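Local coordinates for V-type ATP synthase alpha chain (Nanoarchaeum equitans Kin4-M, PDB 5BN3), which is a V-ATPase-type subunit A of the ATP synthase alpha/beta family, with a P-loop-class nucleotide-binding domain that binds ADP, at residues Thr68-Pro73 with Pro106-Lys111; Gly74-Ile79 with Val135-Phe140. One frame throughout, in Å; residues are numbered along the deposited sequence.

Contact 1 of 2, residues Thr68-Pro73 with Pro106-Lys111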
loop_
_atom_site.group_PDB
_atom_site.type_symbol
_atom_site.label_atom_id
_atom_site.label_comp_id
_atom_site.label_asym_id
_atom_site.label_seq_id
_atom_site.Cartn_x
_atom_site.Cartn_y
_atom_site.Cartn_z
ATOM N N THR A 68 29.355 29.246 -9.520
ATOM C CA THR A 68 29.157 30.051 -10.723
ATOM C C THR A 68 29.483 29.309 -12.017
ATOM O O THR A 68 30.113 28.250 -12.001
ATOM C CB THR A 68 30.007 31.339 -10.691
ATOM O OG1 THR A 68 31.396 30.999 -10.771
ATOM C CG2 THR A 68 29.752 32.122 -9.412
ATOM N N ILE A 69 29.046 29.887 -13.132
ATOM C CA ILE A 69 29.404 29.401 -14.459
ATOM C C ILE A 69 29.944 30.561 -15.292
ATOM O O ILE A 69 29.447 31.687 -15.196
ATOM C CB ILE A 69 28.193 28.755 -15.176
ATOM C CG1 ILE A 69 28.575 28.290 -16.583
ATOM C CG2 ILE A 69 27.029 29.729 -15.255
ATOM C CD1 ILE A 69 29.670 27.246 -16.600
ATOM N N GLU A 70 30.979 30.293 -16.083
ATOM C CA GLU A 70 31.510 31.297 -16.998
ATOM C C GLU A 70 30.630 31.382 -18.238
ATOM O O GLU A 70 30.402 30.380 -18.918
ATOM C CB GLU A 70 32.950 30.959 -17.398
ATOM C CG GLU A 70 33.970 31.138 -16.280
ATOM C CD GLU A 70 35.353 30.651 -16.669
ATOM O OE1 GLU A 70 35.534 30.219 -17.829
ATOM O OE2 GLU A 70 36.261 30.692 -15.814
ATOM N N LEU A 71 30.137 32.582 -18.525
ATOM C CA LEU A 71 29.264 32.799 -19.673
ATOM C C LEU A 71 29.969 33.635 -20.736
ATOM O O LEU A 71 30.237 34.817 -20.526
ATOM C CB LEU A 71 27.981 33.501 -19.229
ATOM C CG LEU A 71 27.172 32.778 -18.148
ATOM C CD1 LEU A 71 26.077 33.675 -17.594
ATOM C CD2 LEU A 71 26.578 31.503 -18.714
ATOM N N GLY A 72 30.261 33.017 -21.878
ATOM C CA GLY A 72 30.908 33.702 -22.984
ATOM C C GLY A 72 31.210 32.745 -24.119
ATOM O O GLY A 72 30.733 31.607 -24.113
ATOM N N PRO A 73 31.994 33.201 -25.109
ATOM C CA PRO A 73 32.407 32.345 -26.226
ATOM C C PRO A 73 33.208 31.144 -25.735
ATOM O O PRO A 73 34.078 31.302 -24.874
ATOM C CB PRO A 73 33.306 33.267 -27.057
ATOM C CG PRO A 73 32.832 34.646 -26.731
ATOM C CD PRO A 73 32.450 34.591 -25.280
ATOM N N PRO A 106 39.424 25.523 -16.126
ATOM C CA PRO A 106 38.493 26.601 -16.477
ATOM C C PRO A 106 37.492 26.142 -17.534
ATOM O O PRO A 106 37.850 25.359 -18.415
ATOM C CB PRO A 106 39.412 27.687 -17.049
ATOM C CG PRO A 106 40.628 26.955 -17.515
ATOM C CD PRO A 106 40.804 25.813 -16.556
ATOM N N THR A 107 36.257 26.630 -17.439
ATOM C CA THR A 107 35.182 26.244 -18.351
ATOM C C THR A 107 35.464 26.641 -19.797
ATOM O O THR A 107 35.372 25.815 -20.707
ATOM C CB THR A 107 33.842 26.875 -17.916
ATOM O OG1 THR A 107 33.485 26.389 -16.615
ATOM C CG2 THR A 107 32.734 26.532 -18.903
ATOM N N LEU A 108 35.802 27.910 -19.999
ATOM C CA LEU A 108 36.035 28.445 -21.335
ATOM C C LEU A 108 37.513 28.369 -21.721
ATOM O O LEU A 108 38.391 28.693 -20.914
ATOM C CB LEU A 108 35.536 29.890 -21.410
ATOM C CG LEU A 108 34.072 30.094 -21.009
ATOM C CD1 LEU A 108 33.697 31.568 -20.991
ATOM C CD2 LEU A 108 33.169 29.334 -21.953
ATOM N N ASP A 109 37.776 27.936 -22.954
ATOM C CA ASP A 109 39.139 27.812 -23.477
ATOM C C ASP A 109 39.878 29.147 -23.371
ATOM O O ASP A 109 39.410 30.165 -23.882
ATOM C CB ASP A 109 39.100 27.332 -24.934
ATOM C CG ASP A 109 40.444 26.815 -25.427
ATOM O OD1 ASP A 109 41.489 27.412 -25.092
ATOM O OD2 ASP A 109 40.456 25.805 -26.161
ATOM N N ARG A 110 41.025 29.132 -22.696
ATOM C CA ARG A 110 41.769 30.355 -22.392
ATOM C C ARG A 110 42.757 30.748 -23.488
ATOM O O ARG A 110 43.394 31.798 -23.406
ATOM C CB ARG A 110 42.519 30.199 -21.063
ATOM C CG ARG A 110 41.628 30.083 -19.832
ATOM C CD ARG A 110 40.817 31.349 -19.617
ATOM N NE ARG A 110 40.274 31.447 -18.262
ATOM C CZ ARG A 110 39.056 31.050 -17.908
ATOM N NH1 ARG A 110 38.242 30.516 -18.807
ATOM N NH2 ARG A 110 38.654 31.181 -16.652
ATOM N N LYS A 111 42.883 29.906 -24.510
ATOM C CA LYS A 111 43.866 30.132 -25.569
ATOM C C LYS A 111 43.234 30.406 -26.930
ATOM O O LYS A 111 43.863 31.008 -27.802
ATOM C CB LYS A 111 44.832 28.950 -25.664
ATOM C CG LYS A 111 45.808 28.866 -24.506
ATOM C CD LYS A 111 46.639 27.598 -24.567
ATOM C CE LYS A 111 47.754 27.633 -23.538
ATOM N NZ LYS A 111 48.689 28.767 -23.784
HETATM O O HOH W 1 32.679 28.040 -14.932
HETATM O O HOH W 2 35.951 28.184 -15.009
HETATM O O HOH W 3 37.054 30.484 -25.433
#

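Contact 2 of 2, residues Gly74-Ile79 with Val135-Phe140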
loop_
_atom_site.group_PDB
_atom_site.type_symbol
_atom_site.label_atom_id
_atom_site.label_comp_id
_atom_site.label_asym_id
_atom_site.label_seq_id
_atom_site.Cartn_x
_atom_site.Cartn_y
_atom_site.Cartn_z
ATOM N N GLY A 74 32.912 29.962 -26.269
ATOM C CA GLY A 74 33.596 28.749 -25.854
ATOM C C GLY A 74 32.672 27.646 -25.364
ATOM O O GLY A 74 33.118 26.526 -25.113
ATOM N N LEU A 75 31.386 27.960 -25.231
ATOM C CA LEU A 75 30.399 26.990 -24.759
ATOM C C LEU A 75 29.844 26.151 -25.907
ATOM O O LEU A 75 29.663 24.940 -25.773
ATOM C CB LEU A 75 29.246 27.707 -24.049
ATOM C CG LEU A 75 29.565 28.434 -22.742
ATOM C CD1 LEU A 75 28.359 29.223 -22.258
ATOM C CD2 LEU A 75 29.998 27.443 -21.681
ATOM N N LEU A 76 29.582 26.804 -27.036
ATOM C CA LEU A 76 28.937 26.155 -28.180
ATOM C C LEU A 76 29.756 24.998 -28.753
ATOM O O LEU A 76 30.987 25.071 -28.828
ATOM C CB LEU A 76 28.626 27.180 -29.276
ATOM C CG LEU A 76 27.632 28.277 -28.890
ATOM C CD1 LEU A 76 27.379 29.236 -30.046
ATOM C CD2 LEU A 76 26.334 27.646 -28.441
ATOM N N ALA A 77 29.052 23.932 -29.139
ATOM C CA ALA A 77 29.649 22.735 -29.736
ATOM C C ALA A 77 30.567 21.958 -28.799
ATOM O O ALA A 77 31.321 21.091 -29.244
ATOM C CB ALA A 77 30.375 23.077 -31.042
ATOM N N ASN A 78 30.494 22.256 -27.505
ATOM C CA ASN A 78 31.332 21.571 -26.524
ATOM C C ASN A 78 30.525 20.816 -25.470
ATOM O O ASN A 78 29.338 21.084 -25.271
ATOM C CB ASN A 78 32.294 22.559 -25.857
ATOM C CG ASN A 78 33.459 22.925 -26.752
ATOM O OD1 ASN A 78 34.165 22.051 -27.257
ATOM N ND2 ASN A 78 33.659 24.220 -26.967
ATOM N N ILE A 79 31.179 19.870 -24.802
ATOM C CA ILE A 79 30.539 19.085 -23.750
ATOM C C ILE A 79 31.194 19.343 -22.392
ATOM O O ILE A 79 32.421 19.348 -22.269
ATOM C CB ILE A 79 30.529 17.574 -24.095
ATOM C CG1 ILE A 79 29.866 16.761 -22.981
ATOM C CG2 ILE A 79 31.937 17.068 -24.384
ATOM C CD1 ILE A 79 29.661 15.297 -23.338
ATOM N N VAL A 135 30.738 38.402 -31.368
ATOM C CA VAL A 135 31.817 37.476 -31.693
ATOM C C VAL A 135 31.269 36.352 -32.564
ATOM O O VAL A 135 30.275 35.717 -32.209
ATOM C CB VAL A 135 32.431 36.865 -30.418
ATOM C CG1 VAL A 135 33.372 35.727 -30.769
ATOM C CG2 VAL A 135 33.169 37.922 -29.620
ATOM N N ASN A 136 31.896 36.108 -33.710
ATOM C CA ASN A 136 31.510 34.958 -34.519
ATOM C C ASN A 136 32.020 33.668 -33.891
ATOM O O ASN A 136 33.228 33.435 -33.822
ATOM C CB ASN A 136 32.017 35.083 -35.957
ATOM C CG ASN A 136 31.670 33.868 -36.804
ATOM O OD1 ASN A 136 30.558 33.755 -37.321
ATOM N ND2 ASN A 136 32.623 32.955 -36.948
ATOM N N GLU A 137 31.097 32.835 -33.423
ATOM C CA GLU A 137 31.458 31.545 -32.851
ATOM C C GLU A 137 31.052 30.439 -33.822
ATOM O O GLU A 137 29.969 29.863 -33.705
ATOM C CB GLU A 137 30.786 31.357 -31.486
ATOM C CG GLU A 137 31.338 30.198 -30.664
ATOM C CD GLU A 137 30.870 30.234 -29.221
ATOM O OE1 GLU A 137 30.089 31.144 -28.865
ATOM O OE2 GLU A 137 31.284 29.355 -28.433
ATOM N N ASN A 138 31.930 30.165 -34.787
ATOM C CA ASN A 138 31.700 29.165 -35.834
ATOM C C ASN A 138 30.352 29.286 -36.547
ATOM O O ASN A 138 29.647 28.293 -36.734
ATOM C CB ASN A 138 31.907 27.745 -35.293
ATOM C CG ASN A 138 33.352 27.474 -34.907
ATOM O OD1 ASN A 138 34.196 27.211 -35.765
ATOM N ND2 ASN A 138 33.640 27.528 -33.612
ATOM N N GLY A 139 30.003 30.504 -36.947
ATOM C CA GLY A 139 28.770 30.737 -37.676
ATOM C C GLY A 139 27.647 31.330 -36.846
ATOM O O GLY A 139 26.647 31.792 -37.395
ATOM N N PHE A 140 27.803 31.315 -35.526
ATOM C CA PHE A 140 26.801 31.896 -34.639
ATOM C C PHE A 140 27.224 33.284 -34.168
ATOM O O PHE A 140 28.355 33.473 -33.711
ATOM C CB PHE A 140 26.557 30.985 -33.434
ATOM C CG PHE A 140 25.438 31.447 -32.544
ATOM C CD1 PHE A 140 24.124 31.125 -32.841
ATOM C CD2 PHE A 140 25.700 32.198 -31.407
ATOM C CE1 PHE A 140 23.088 31.547 -32.027
ATOM C CE2 PHE A 140 24.668 32.625 -30.587
ATOM C CZ PHE A 140 23.361 32.299 -30.899
HETATM O O HOH W 4 29.565 30.273 -26.067
HETATM O O HOH W 5 32.549 27.280 -29.209
#

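Contact 1 of 2, residues Thr68-Pro73 with Pro106-Lys111
Glu70 and Arg110 meet tip to tip, carboxylate to guanidinium, in an end-on salt bridge that uses one nitrogen for each oxygen. Arg110 NH2 lies 2.6 Å from Glu70 OE2, with a nearly straight N-H...O angle of 168°, and Arg110 NH1 lies 2.9 Å from Glu70 OE1. Both oxygens are met on their syn sides and close to the guanidinium plane, yet the two flat groups are turned 35° against each other, a twisted rather than coplanar pair. The glutamate sets out with CG anti to its carbonyl carbon (chi1 -71°) and then runs extended; the arginine chain instead bends at chi2. Pro106 CB lies over one guanidinium face, offset toward the rim.

Glu70 OE1 has a second donor: Leu108 N, 3.2 Å away, approaches nearly along the C-O axis and from the opposite face of the carboxylate to NH1. The Leu108 side chain lies between Glu70 and Pro73, its CD1 3.7 Å from Glu70 CB and its CD2 3.6 Å from Pro73 O. Farther along, Ile69 and Thr107 cross at about a right angle, Ile69 CD1 resting 3.9 Å from Thr107 CG2. Thr107 OG1 is bonded to Gly84 O and accepts from a water that in turn takes the Glu70 N-H at 3.0 Å; a second water receives Thr107 N and donates weakly to Glu70 OE2.

Strand 68-71 pairs with strand 180-183, and Ile69 and Leu71 pack on helix 293-309. Through Glu70 the contact ties the loop ahead of strand 114-118 to this small sheet. Three protein N-H groups on one buried carboxylate are consistent with an ionised Glu70, its charge probably balanced largely by Arg110, which also has a long, weak ion pair to Glu165.

Contact 2 of 2, residues Gly74-Ile79 with Val135-Phe140
Leu76 and Glu137, the pair with the nearest CA atoms across the segments at 7.6 Å, place a type II turn, Leu75 to Asn78, against the type I' turn Glu137 to Phe140, which closes a beta hairpin with a two-residue loop between strands 131-137 and 140-145.

Glu137 carries the polar half of the contact. Its CG is anti to the backbone N (chi1 -167°) and the rest of the chain is extended, delivering the carboxylate to the start of the opposite loop. There Gly74 N donates to Glu137 OE2 at 2.8 Å with an N-H...O angle of 160°, from well above the carboxylate plane, 50° out of it. Leu76 N adds a weak, longer bond to the same oxygen at 3.4 Å. A water donates both to Glu137 OE2, at 2.6 Å, and to Leu76 O, at 2.7 Å, which links this oxygen to the Leu76 carbonyl. The other oxygen, Glu137 OE1, is hydrogen-bonded to His142 ND1 on the following strand.

Leu76 supplies the apolar half. Its side chain runs obliquely past Glu137, with CD1 3.5 Å from Glu137 OE1, and the same methyl stands 3.7 Å from Phe140 CD2, where the leucine and phenylalanine side chains cross at about a right angle. Phe308 of helix 293-309 touches both Leu76 and Phe140, extending this patch, and the Phe140 ring also meets that of Tyr313. Within the loop, Asn78 ND2 bonds to Gly74 O at 3.0 Å, tying the residue just before the type II turn to the turn's last residue.

The hairpin of the barrel-sandwich region thus docks on the loop leading to strand 79-80 through one carboxylate and the Leu76-Phe140 packing beside it; backbone donors, bridging water and histidine probably stabilise a negative charge on Glu137.

The centres of contacts 1 and 2 lie 12 Å apart, and their segments alternate along the chain: 68-73 runs straight into 74-79, then come 106-111 and 135-140. One continuous stretch, 68-79, is therefore held twice, first by the loop before strand 114-118 and then by the hairpin of strands 131-137 and 140-145. The two contacts also touch, Leu108 CD2 lying 3.7 Å from Leu75 CD2 and Pro73 CA 3.7 Å from Glu137 OE1. Both rest on helix 293-309, and strand 79-80 goes on to join the large mixed sheet beside 280-285. Together they join the barrel-sandwich region to the nucleotide-binding domain.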